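Long-range contacts in xylanase and alpha-amylase inhibitor protein (Scadoxus multiflorus, PDB 3MU7), which inhibits xylanases and alpha-amylases, and has the TIM-barrel fold of glycosyl hydrolase family 18: residues 181-185 with 224-228; 201-207 with 241-247; 218-223 with 258-264. One frame throughout, in Å; residues are numbered along the deposited sequence.

Interaction 1: residues 181-185 with 224-228; sequences FYNNP and AGSGY
Two neighbouring loops at the C-terminal mouth of the TIM barrel, those after strands 176-180 and 213-218, are joined mainly by N183, whose backbone N bonds S226 and whose side-chain OD1 bonds G225. The backbone N donates to S226 O over 2.9 Å, a nearly straight bond (172°) that comes down from above the carbonyl plane. With CG anti to its own carbonyl carbon (chi1 -62°), the amide swings back beside the same backbone N, and OD1 accepts from G225 N at 2.7 Å. This second bond lies in the plane of the amide but is more bent, at 134°. The outcome is a two-point hold in which one residue acts as donor through its backbone N and as acceptor through OD1.

Around it the packing is light. Y182 sets CD1 4.0 Å from the methyl CB of A224, and P185 brings CD alongside S226 OG. At G227 there is no space for a side chain: a beta carbon would run into Y182 CA. Water links polar atoms that do not bond directly. F181 O and G227 O, two acceptors 3.9 Å apart, are bridged by a water that donates to both. A second water accepts from N184 N and is hydrogen-bonded to S226 OG at 2.7 Å.

The contact is therefore mostly polar and built largely on backbone groups, so that what matters is the path of the two loops. The amide of N183 adds a side-chain element, and bound water turns an unfavourable meeting of two carbonyl oxygens into a shared bridge.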
loop_
_atom_site.group_PDB
_atom_site.type_symbol
_atom_site.label_atom_id
_atom_site.label_comp_id
_atom_site.label_asym_id
_atom_site.label_seq_id
_atom_site.Cartn_x
_atom_site.Cartn_y
_atom_site.Cartn_z
ATOM N N PHE A 181 -9.684 5.745 -3.506
ATOM C CA PHE A 181 -10.990 6.282 -3.885
ATOM C C PHE A 181 -11.881 6.407 -2.651
ATOM O O PHE A 181 -12.954 5.814 -2.565
ATOM C CB PHE A 181 -11.624 5.435 -4.991
ATOM C CG PHE A 181 -10.870 5.480 -6.293
ATOM C CD1 PHE A 181 -10.871 6.628 -7.074
ATOM C CD2 PHE A 181 -10.165 4.372 -6.740
ATOM C CE1 PHE A 181 -10.175 6.668 -8.279
ATOM C CE2 PHE A 181 -9.480 4.406 -7.946
ATOM C CZ PHE A 181 -9.485 5.554 -8.716
ATOM N N TYR A 182 -11.403 7.178 -1.685
ATOM C CA TYR A 182 -12.144 7.419 -0.450
ATOM C C TYR A 182 -11.555 8.633 0.245
ATOM O O TYR A 182 -10.509 9.146 -0.172
ATOM C CB TYR A 182 -12.165 6.181 0.466
ATOM C CG TYR A 182 -10.824 5.524 0.714
ATOM C CD1 TYR A 182 -10.060 5.873 1.817
ATOM C CD2 TYR A 182 -10.330 4.538 -0.146
ATOM C CE1 TYR A 182 -8.834 5.272 2.059
ATOM C CE2 TYR A 182 -9.100 3.935 0.092
ATOM C CZ TYR A 182 -8.362 4.307 1.191
ATOM O OH TYR A 182 -7.144 3.701 1.410
ATOM N N ASN A 183 -12.242 9.113 1.282
ATOM C CA ASN A 183 -11.892 10.378 1.944
ATOM C C ASN A 183 -11.664 11.513 0.956
ATOM O O ASN A 183 -10.741 12.312 1.118
ATOM C CB ASN A 183 -10.658 10.213 2.836
ATOM C CG ASN A 183 -10.883 9.233 3.953
ATOM O OD1 ASN A 183 -11.964 9.189 4.544
ATOM N ND2 ASN A 183 -9.877 8.421 4.240
ATOM N N ASN A 184 -12.497 11.563 -0.081
ATOM C CA ASN A 184 -12.335 12.530 -1.156
ATOM C C ASN A 184 -13.565 12.448 -2.060
ATOM O O ASN A 184 -13.513 11.816 -3.111
ATOM C CB ASN A 184 -11.073 12.177 -1.956
ATOM C CG ASN A 184 -10.288 13.390 -2.393
ATOM O OD1 ASN A 184 -10.836 14.485 -2.542
ATOM N ND2 ASN A 184 -8.987 13.201 -2.612
ATOM N N PRO A 185 -14.694 13.063 -1.643
ATOM C CA PRO A 185 -15.949 12.903 -2.395
ATOM C C PRO A 185 -15.865 13.261 -3.885
ATOM O O PRO A 185 -16.571 12.664 -4.702
ATOM C CB PRO A 185 -16.919 13.827 -1.653
ATOM C CG PRO A 185 -16.425 13.808 -0.250
ATOM C CD PRO A 185 -14.918 13.779 -0.370
ATOM N N ALA A 224 -13.455 4.668 6.754
ATOM C CA ALA A 224 -13.084 5.935 6.132
ATOM C C ALA A 224 -14.159 6.969 6.433
ATOM O O ALA A 224 -15.293 6.608 6.742
ATOM C CB ALA A 224 -12.918 5.760 4.630
ATOM N N GLY A 225 -13.800 8.248 6.330
ATOM C CA GLY A 225 -14.743 9.346 6.541
ATOM C C GLY A 225 -15.828 9.406 5.492
ATOM O O GLY A 225 -16.954 9.825 5.777
ATOM N N SER A 226 -15.483 8.994 4.274
ATOM C CA SER A 226 -16.410 8.968 3.149
ATOM C C SER A 226 -15.854 8.063 2.056
ATOM O O SER A 226 -14.671 7.707 2.075
ATOM C CB SER A 226 -16.638 10.383 2.598
ATOM O OG SER A 226 -15.442 10.928 2.070
ATOM N N GLY A 227 -16.716 7.693 1.114
ATOM C CA GLY A 227 -16.320 6.923 -0.052
ATOM C C GLY A 227 -16.640 5.443 -0.010
ATOM O O GLY A 227 -16.360 4.728 -0.965
ATOM N N TYR A 228 -17.245 4.946 1.072
ATOM C CA TYR A 228 -17.602 3.531 1.120
ATOM C C TYR A 228 -18.581 3.191 0.009
ATOM O O TYR A 228 -19.529 3.861 -0.184
ATOM C CB TYR A 228 -18.225 3.140 2.481
ATOM C CG TYR A 228 -18.667 1.712 2.522
ATOM C CD1 TYR A 228 -17.735 0.683 2.637
ATOM C CD2 TYR A 228 -20.010 1.369 2.381
ATOM C CE1 TYR A 228 -18.118 -0.631 2.644
ATOM C CE2 TYR A 228 -20.393 0.046 2.398
ATOM C CZ TYR A 228 -19.451 -0.937 2.516
ATOM O OH TYR A 228 -19.782 -2.249 2.492
HETATM O O HOH W 1 -15.391 5.153 -3.546
HETATM O O HOH W 2 -14.838 9.969 -0.345
#

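Interaction 2: residues 201-207 with 241-247; sequences WKEWSMK and NAQDSTK
Apolar packing here centres on the indole of W201 against A242. Helices 195-207 and 231-242 are successive outer helices of the TIM barrel, and the contact joins the C-terminal end of the first to the end of the second and the A242-S245 turn leading to strand 248-254. Chi1 of 162° carries the W201 ring away from its own backbone N and out between the two elements. The methyl of A242 lies over one face and CB of S205, on W201's own helix, over the opposite face, both offset toward the rim. W201 CZ2 is 4.0 Å from A242 CB and 3.9 Å from S245 CB, and the ring also packs on V213, L215 and F248.

Direct hydrogen bonds come from K247. Extended beyond CG, its chain runs past S205 O, and NZ donates to that oxygen at 2.9 Å from well above the carbonyl plane. NZ also donates to A208 O, just past the helix, and makes a weak bond to M206 O. With an alanine in place of K247, these three carbonyls would probably lose their common donor and a gap would open beside S205. The backbone N of K247 is held by S245 OG at 3.0 Å, an ST turn.

Two waters add further links. One, in the indole plane, accepts from W201 NE1 at 2.9 Å and donates to N241 O. Another donates to S205 O and is hydrogen-bonded to S245 OG.

Chemically, the contact pairs a packed indole with an ammonium group bound to carbonyls of the helix end, where its positive charge is likely to favour the helix dipole.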
loop_
_atom_site.group_PDB
_atom_site.type_symbol
_atom_site.label_atom_id
_atom_site.label_comp_id
_atom_site.label_asym_id
_atom_site.label_seq_id
_atom_site.Cartn_x
_atom_site.Cartn_y
_atom_site.Cartn_z
ATOM N N TRP A 201 -11.238 7.138 -12.154
ATOM C CA TRP A 201 -10.628 5.886 -12.599
ATOM C C TRP A 201 -10.147 5.972 -14.043
ATOM O O TRP A 201 -9.043 5.534 -14.354
ATOM C CB TRP A 201 -11.587 4.699 -12.468
ATOM C CG TRP A 201 -11.124 3.534 -13.314
ATOM C CD1 TRP A 201 -11.642 3.130 -14.514
ATOM C CD2 TRP A 201 -10.010 2.675 -13.054
ATOM N NE1 TRP A 201 -10.932 2.064 -15.004
ATOM C CE2 TRP A 201 -9.924 1.760 -14.126
ATOM C CE3 TRP A 201 -9.078 2.585 -12.011
ATOM C CZ2 TRP A 201 -8.947 0.761 -14.184
ATOM C CZ3 TRP A 201 -8.104 1.594 -12.070
ATOM C CH2 TRP A 201 -8.050 0.695 -13.148
ATOM N N LYS A 202 -10.957 6.531 -14.933
ATOM C CA LYS A 202 -10.589 6.626 -16.341
ATOM C C LYS A 202 -9.310 7.408 -16.507
ATOM O O LYS A 202 -8.443 7.031 -17.240
ATOM C CB LYS A 202 -11.735 7.240 -17.198
ATOM C CG LYS A 202 -12.880 6.287 -17.500
ATOM C CD LYS A 202 -14.058 6.944 -18.263
ATOM C CE LYS A 202 -15.383 6.406 -17.728
ATOM N NZ LYS A 202 -16.163 5.950 -18.774
ATOM N N GLU A 203 -9.225 8.507 -15.772
ATOM C CA GLU A 203 -8.019 9.311 -15.848
ATOM C C GLU A 203 -6.780 8.581 -15.313
ATOM O O GLU A 203 -5.732 8.582 -15.960
ATOM C CB GLU A 203 -8.175 10.667 -15.163
ATOM C CG GLU A 203 -6.937 11.508 -15.396
ATOM C CD GLU A 203 -7.090 12.976 -15.092
ATOM O OE1 GLU A 203 -7.939 13.366 -14.267
ATOM O OE2 GLU A 203 -6.317 13.742 -15.690
ATOM N N TRP A 204 -6.902 7.972 -14.134
ATOM C CA TRP A 204 -5.787 7.223 -13.546
ATOM C C TRP A 204 -5.336 6.086 -14.453
ATOM O O TRP A 204 -4.141 5.916 -14.698
ATOM C CB TRP A 204 -6.149 6.700 -12.156
ATOM C CG TRP A 204 -6.046 7.754 -11.103
ATOM C CD1 TRP A 204 -7.058 8.519 -10.597
ATOM C CD2 TRP A 204 -4.855 8.169 -10.438
ATOM N NE1 TRP A 204 -6.569 9.390 -9.654
ATOM C CE2 TRP A 204 -5.216 9.195 -9.536
ATOM C CE3 TRP A 204 -3.513 7.779 -10.520
ATOM C CZ2 TRP A 204 -4.281 9.829 -8.718
ATOM C CZ3 TRP A 204 -2.590 8.407 -9.714
ATOM C CH2 TRP A 204 -2.977 9.425 -8.821
ATOM N N SER A 205 -6.293 5.324 -14.971
ATOM C CA SER A 205 -5.939 4.193 -15.815
ATOM C C SER A 205 -5.303 4.645 -17.132
ATOM O O SER A 205 -4.440 3.950 -17.657
ATOM C CB SER A 205 -7.132 3.264 -16.045
ATOM O OG SER A 205 -8.221 3.959 -16.610
ATOM N N MET A 206 -5.694 5.810 -17.640
ATOM C CA MET A 206 -5.091 6.329 -18.867
ATOM C C MET A 206 -3.705 6.929 -18.640
ATOM O O MET A 206 -2.789 6.706 -19.435
ATOM C CB MET A 206 -5.991 7.379 -19.514
ATOM C CG MET A 206 -5.572 7.759 -20.926
ATOM S SD MET A 206 -6.478 9.180 -21.549
ATOM C CE MET A 206 -5.247 10.464 -21.410
ATOM N N LYS A 207 -3.549 7.696 -17.567
ATOM C CA LYS A 207 -2.375 8.552 -17.419
ATOM C C LYS A 207 -1.291 8.066 -16.464
ATOM O O LYS A 207 -0.140 8.471 -16.593
ATOM C CB LYS A 207 -2.799 9.964 -17.018
ATOM C CG LYS A 207 -3.748 10.625 -17.998
ATOM C CD LYS A 207 -3.980 12.081 -17.632
ATOM C CE LYS A 207 -4.833 12.794 -18.673
ATOM N NZ LYS A 207 -4.090 13.026 -19.938
ATOM N N ASN A 241 -16.196 -1.829 -16.520
ATOM C CA ASN A 241 -15.362 -0.802 -17.172
ATOM C C ASN A 241 -13.879 -0.943 -16.761
ATOM O O ASN A 241 -13.049 -0.902 -17.588
ATOM C CB ASN A 241 -15.904 0.571 -16.852
ATOM C CG ASN A 241 -15.449 1.629 -17.821
ATOM O OD1 ASN A 241 -14.617 1.383 -18.622
ATOM N ND2 ASN A 241 -16.141 2.757 -17.832
ATOM N N ALA A 242 -13.604 -1.136 -15.487
ATOM C CA ALA A 242 -12.221 -1.275 -15.050
ATOM C C ALA A 242 -11.494 -2.391 -15.748
ATOM O O ALA A 242 -10.383 -2.252 -16.112
ATOM C CB ALA A 242 -12.168 -1.478 -13.544
ATOM N N GLN A 243 -12.144 -3.521 -15.912
ATOM C CA GLN A 243 -11.542 -4.676 -16.583
ATOM C C GLN A 243 -11.222 -4.433 -18.060
ATOM O O GLN A 243 -10.474 -5.204 -18.662
ATOM C CB GLN A 243 -12.420 -5.922 -16.415
ATOM C CG GLN A 243 -12.277 -6.577 -15.052
ATOM C CD GLN A 243 -13.447 -7.472 -14.676
ATOM O OE1 GLN A 243 -14.261 -7.853 -15.519
ATOM N NE2 GLN A 243 -13.531 -7.813 -13.397
ATOM N N ASP A 244 -11.774 -3.364 -18.631
ATOM C CA ASP A 244 -11.464 -2.975 -20.009
ATOM C C ASP A 244 -10.099 -2.276 -20.122
ATOM O O ASP A 244 -9.604 -2.038 -21.231
ATOM C CB ASP A 244 -12.572 -2.089 -20.587
ATOM C CG ASP A 244 -12.487 -1.962 -22.097
ATOM O OD1 ASP A 244 -12.468 -3.006 -22.789
ATOM O OD2 ASP A 244 -12.440 -0.817 -22.593
ATOM N N SER A 245 -9.496 -1.945 -18.982
ATOM C CA SER A 245 -8.165 -1.352 -18.972
ATOM C C SER A 245 -7.070 -2.404 -18.887
ATOM O O SER A 245 -7.121 -3.316 -18.057
ATOM C CB SER A 245 -8.009 -0.375 -17.812
ATOM O OG SER A 245 -6.656 0.048 -17.713
ATOM N N THR A 246 -6.063 -2.246 -19.742
ATOM C CA THR A 246 -4.882 -3.103 -19.719
ATOM C C THR A 246 -4.077 -2.928 -18.427
ATOM O O THR A 246 -3.247 -3.770 -18.085
ATOM C CB THR A 246 -3.966 -2.832 -20.935
ATOM O OG1 THR A 246 -3.581 -1.453 -20.945
ATOM C CG2 THR A 246 -4.685 -3.167 -22.241
ATOM N N LYS A 247 -4.340 -1.835 -17.713
ATOM C CA LYS A 247 -3.656 -1.544 -16.457
ATOM C C LYS A 247 -4.415 -2.009 -15.218
ATOM O O LYS A 247 -3.922 -1.838 -14.113
ATOM C CB LYS A 247 -3.391 -0.044 -16.325
ATOM C CG LYS A 247 -2.315 0.509 -17.229
ATOM C CD LYS A 247 -2.056 1.954 -16.852
ATOM C CE LYS A 247 -1.291 2.684 -17.923
ATOM N NZ LYS A 247 -1.548 4.134 -17.785
HETATM O O HOH W 3 -11.180 1.204 -17.729
HETATM O O HOH W 4 -5.554 1.847 -19.462
#

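Interaction 3: residues 218-223 with 258-264; sequences PAHPDA and WDTVSQF
The imidazole of H220 lies between P221 CD on one face and W258 CE3 on the other, with D222 N and S262 CB at its edge. Within the TIM barrel, this is the join between the loop following strand 213-218 and helix 256-262, which follows the last strand of the barrel, 248-254. The indole of W258 in turn carries D222 CB over a face of its six-membered ring, a CH-pi contact of 3.9 Å to the centroid, and the methyl of A223 over the pyrrole end, CB to CD1 3.5 Å. The two rings themselves meet obliquely, centroids 4.7 Å apart and planes at 32°.

Rotation of the imidazole is fixed by D222 N, which donates to ND1 in the ring plane with an almost straight bond (171°). Chi1 of -172° turns CG of H220 away from its backbone N and toward the helix, where CD2 also approaches V261 CG1 at 4.1 Å. Deeper in, A219 packs its methyl on the backbone of D259, CB to N 3.6 Å, while F264, which opens the next helix, 264-269, presents a ring face to P218 O. D259 turns its carboxylate elsewhere, to Y27 and S265.

One hydroxyl ties the helix end to the loop: S262 OG donates to A219 O at 2.7 Å and, closing an ST turn, accepts from F264 N at 3.1 Å.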
loop_
_atom_site.group_PDB
_atom_site.type_symbol
_atom_site.label_atom_id
_atom_site.label_comp_id
_atom_site.label_asym_id
_atom_site.label_seq_id
_atom_site.Cartn_x
_atom_site.Cartn_y
_atom_site.Cartn_z
ATOM N N PRO A 218 -12.705 1.592 0.942
ATOM C CA PRO A 218 -12.853 1.236 2.356
ATOM C C PRO A 218 -13.580 -0.092 2.508
ATOM O O PRO A 218 -14.512 -0.383 1.758
ATOM C CB PRO A 218 -13.719 2.367 2.929
ATOM C CG PRO A 218 -13.793 3.420 1.871
ATOM C CD PRO A 218 -13.553 2.737 0.565
ATOM N N ALA A 219 -13.175 -0.890 3.490
ATOM C CA ALA A 219 -13.763 -2.212 3.693
ATOM C C ALA A 219 -15.065 -2.181 4.498
ATOM O O ALA A 219 -15.773 -3.188 4.563
ATOM C CB ALA A 219 -12.749 -3.156 4.333
ATOM N N HIS A 220 -15.383 -1.032 5.089
ATOM C CA HIS A 220 -16.539 -0.880 5.976
ATOM C C HIS A 220 -16.841 0.611 6.033
ATOM O O HIS A 220 -15.922 1.416 5.902
ATOM C CB HIS A 220 -16.166 -1.392 7.375
ATOM C CG HIS A 220 -17.311 -1.460 8.339
ATOM N ND1 HIS A 220 -17.793 -0.354 9.006
ATOM C CD2 HIS A 220 -18.038 -2.513 8.781
ATOM C CE1 HIS A 220 -18.782 -0.721 9.803
ATOM N NE2 HIS A 220 -18.951 -2.026 9.684
ATOM N N PRO A 221 -18.121 0.996 6.247
ATOM C CA PRO A 221 -18.444 2.428 6.373
ATOM C C PRO A 221 -17.631 3.197 7.428
ATOM O O PRO A 221 -17.354 4.387 7.249
ATOM C CB PRO A 221 -19.928 2.422 6.759
ATOM C CG PRO A 221 -20.464 1.175 6.204
ATOM C CD PRO A 221 -19.339 0.166 6.163
ATOM N N ASP A 222 -17.253 2.520 8.510
ATOM C CA ASP A 222 -16.499 3.147 9.592
ATOM C C ASP A 222 -15.008 3.273 9.280
ATOM O O ASP A 222 -14.291 3.937 10.014
ATOM C CB ASP A 222 -16.643 2.339 10.889
ATOM C CG ASP A 222 -17.936 2.625 11.647
ATOM O OD1 ASP A 222 -18.427 3.782 11.636
ATOM O OD2 ASP A 222 -18.428 1.689 12.322
ATOM N N ALA A 223 -14.542 2.610 8.219
ATOM C CA ALA A 223 -13.110 2.553 7.909
ATOM C C ALA A 223 -12.565 3.839 7.293
ATOM O O ALA A 223 -11.355 4.058 7.290
ATOM C CB ALA A 223 -12.814 1.369 6.995
ATOM N N TRP A 258 -10.901 -3.873 9.363
ATOM C CA TRP A 258 -12.301 -3.704 8.993
ATOM C C TRP A 258 -12.841 -4.780 8.064
ATOM O O TRP A 258 -14.012 -5.152 8.161
ATOM C CB TRP A 258 -12.551 -2.303 8.437
ATOM C CG TRP A 258 -12.530 -1.278 9.524
ATOM C CD1 TRP A 258 -11.558 -0.355 9.766
ATOM C CD2 TRP A 258 -13.519 -1.097 10.541
ATOM N NE1 TRP A 258 -11.885 0.403 10.868
ATOM C CE2 TRP A 258 -13.082 -0.037 11.364
ATOM C CE3 TRP A 258 -14.732 -1.734 10.841
ATOM C CZ2 TRP A 258 -13.819 0.411 12.466
ATOM C CZ3 TRP A 258 -15.464 -1.291 11.939
ATOM C CH2 TRP A 258 -15.001 -0.229 12.738
ATOM N N ASP A 259 -11.999 -5.290 7.169
ATOM C CA ASP A 259 -12.385 -6.377 6.269
ATOM C C ASP A 259 -12.721 -7.650 7.053
ATOM O O ASP A 259 -13.600 -8.419 6.660
ATOM C CB ASP A 259 -11.262 -6.639 5.265
ATOM C CG ASP A 259 -11.718 -7.427 4.054
ATOM O OD1 ASP A 259 -12.908 -7.376 3.687
ATOM O OD2 ASP A 259 -10.858 -8.083 3.448
ATOM N N THR A 260 -12.037 -7.865 8.173
ATOM C CA THR A 260 -12.343 -8.997 9.051
ATOM C C THR A 260 -13.784 -8.904 9.561
ATOM O O THR A 260 -14.492 -9.915 9.587
ATOM C CB THR A 260 -11.367 -9.052 10.239
ATOM O OG1 THR A 260 -10.021 -9.173 9.759
ATOM C CG2 THR A 260 -11.664 -10.228 11.171
ATOM N N VAL A 261 -14.193 -7.695 9.949
ATOM C CA VAL A 261 -15.542 -7.379 10.446
ATOM C C VAL A 261 -16.594 -7.511 9.337
ATOM O O VAL A 261 -17.630 -8.170 9.498
ATOM C CB VAL A 261 -15.592 -5.915 11.018
ATOM C CG1 VAL A 261 -17.015 -5.499 11.410
ATOM C CG2 VAL A 261 -14.625 -5.739 12.188
ATOM N N SER A 262 -16.324 -6.876 8.203
ATOM C CA SER A 262 -17.330 -6.691 7.166
ATOM C C SER A 262 -17.436 -7.836 6.176
ATOM O O SER A 262 -18.456 -7.973 5.510
ATOM C CB SER A 262 -17.013 -5.424 6.392
ATOM O OG SER A 262 -15.878 -5.646 5.572
ATOM N N GLN A 263 -16.413 -8.637 6.057
ATOM C CA GLN A 263 -16.263 -9.661 5.031
ATOM C C GLN A 263 -16.403 -9.142 3.601
ATOM O O GLN A 263 -16.831 -9.834 2.747
ATOM C CB GLN A 263 -17.208 -10.856 5.307
ATOM C CG GLN A 263 -16.871 -11.523 6.594
ATOM C CD GLN A 263 -17.551 -12.861 6.739
ATOM O OE1 GLN A 263 -17.429 -13.740 5.937
ATOM N NE2 GLN A 263 -18.237 -12.997 7.776
ATOM N N PHE A 264 -15.994 -7.881 3.407
ATOM C CA PHE A 264 -16.028 -7.221 2.100
ATOM C C PHE A 264 -15.318 -8.043 1.028
ATOM O O PHE A 264 -15.891 -8.310 -0.035
ATOM C CB PHE A 264 -15.391 -5.835 2.216
ATOM C CG PHE A 264 -15.650 -4.926 1.039
ATOM C CD1 PHE A 264 -16.592 -3.913 1.131
ATOM C CD2 PHE A 264 -14.919 -5.048 -0.137
ATOM C CE1 PHE A 264 -16.817 -3.052 0.068
ATOM C CE2 PHE A 264 -15.144 -4.193 -1.205
ATOM C CZ PHE A 264 -16.098 -3.197 -1.099
#

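Interactions 1 and 3 are neighbours at the C-terminal mouth of the barrel, centres 13 Å apart, and share the loop that follows strand 213-218. They touch where Y182 CB meets P218 CG at 3.5 Å and where Y228 CD1 lies 3.5 Å from P218 O. A224 O of one and P221 O of the other each hydrogen-bond to PEG, a molecule that probably came from the crystallisation solution. Interaction 2 lies toward the opposite, N-terminal end, its centre about 20 Å from that of interaction 1 and 25 Å from that of interaction 3. F181 nevertheless spans the first gap, with CE1 4.0 Å from W201 N, whereas interactions 2 and 3 stay about 13 Å apart at their nearest atoms.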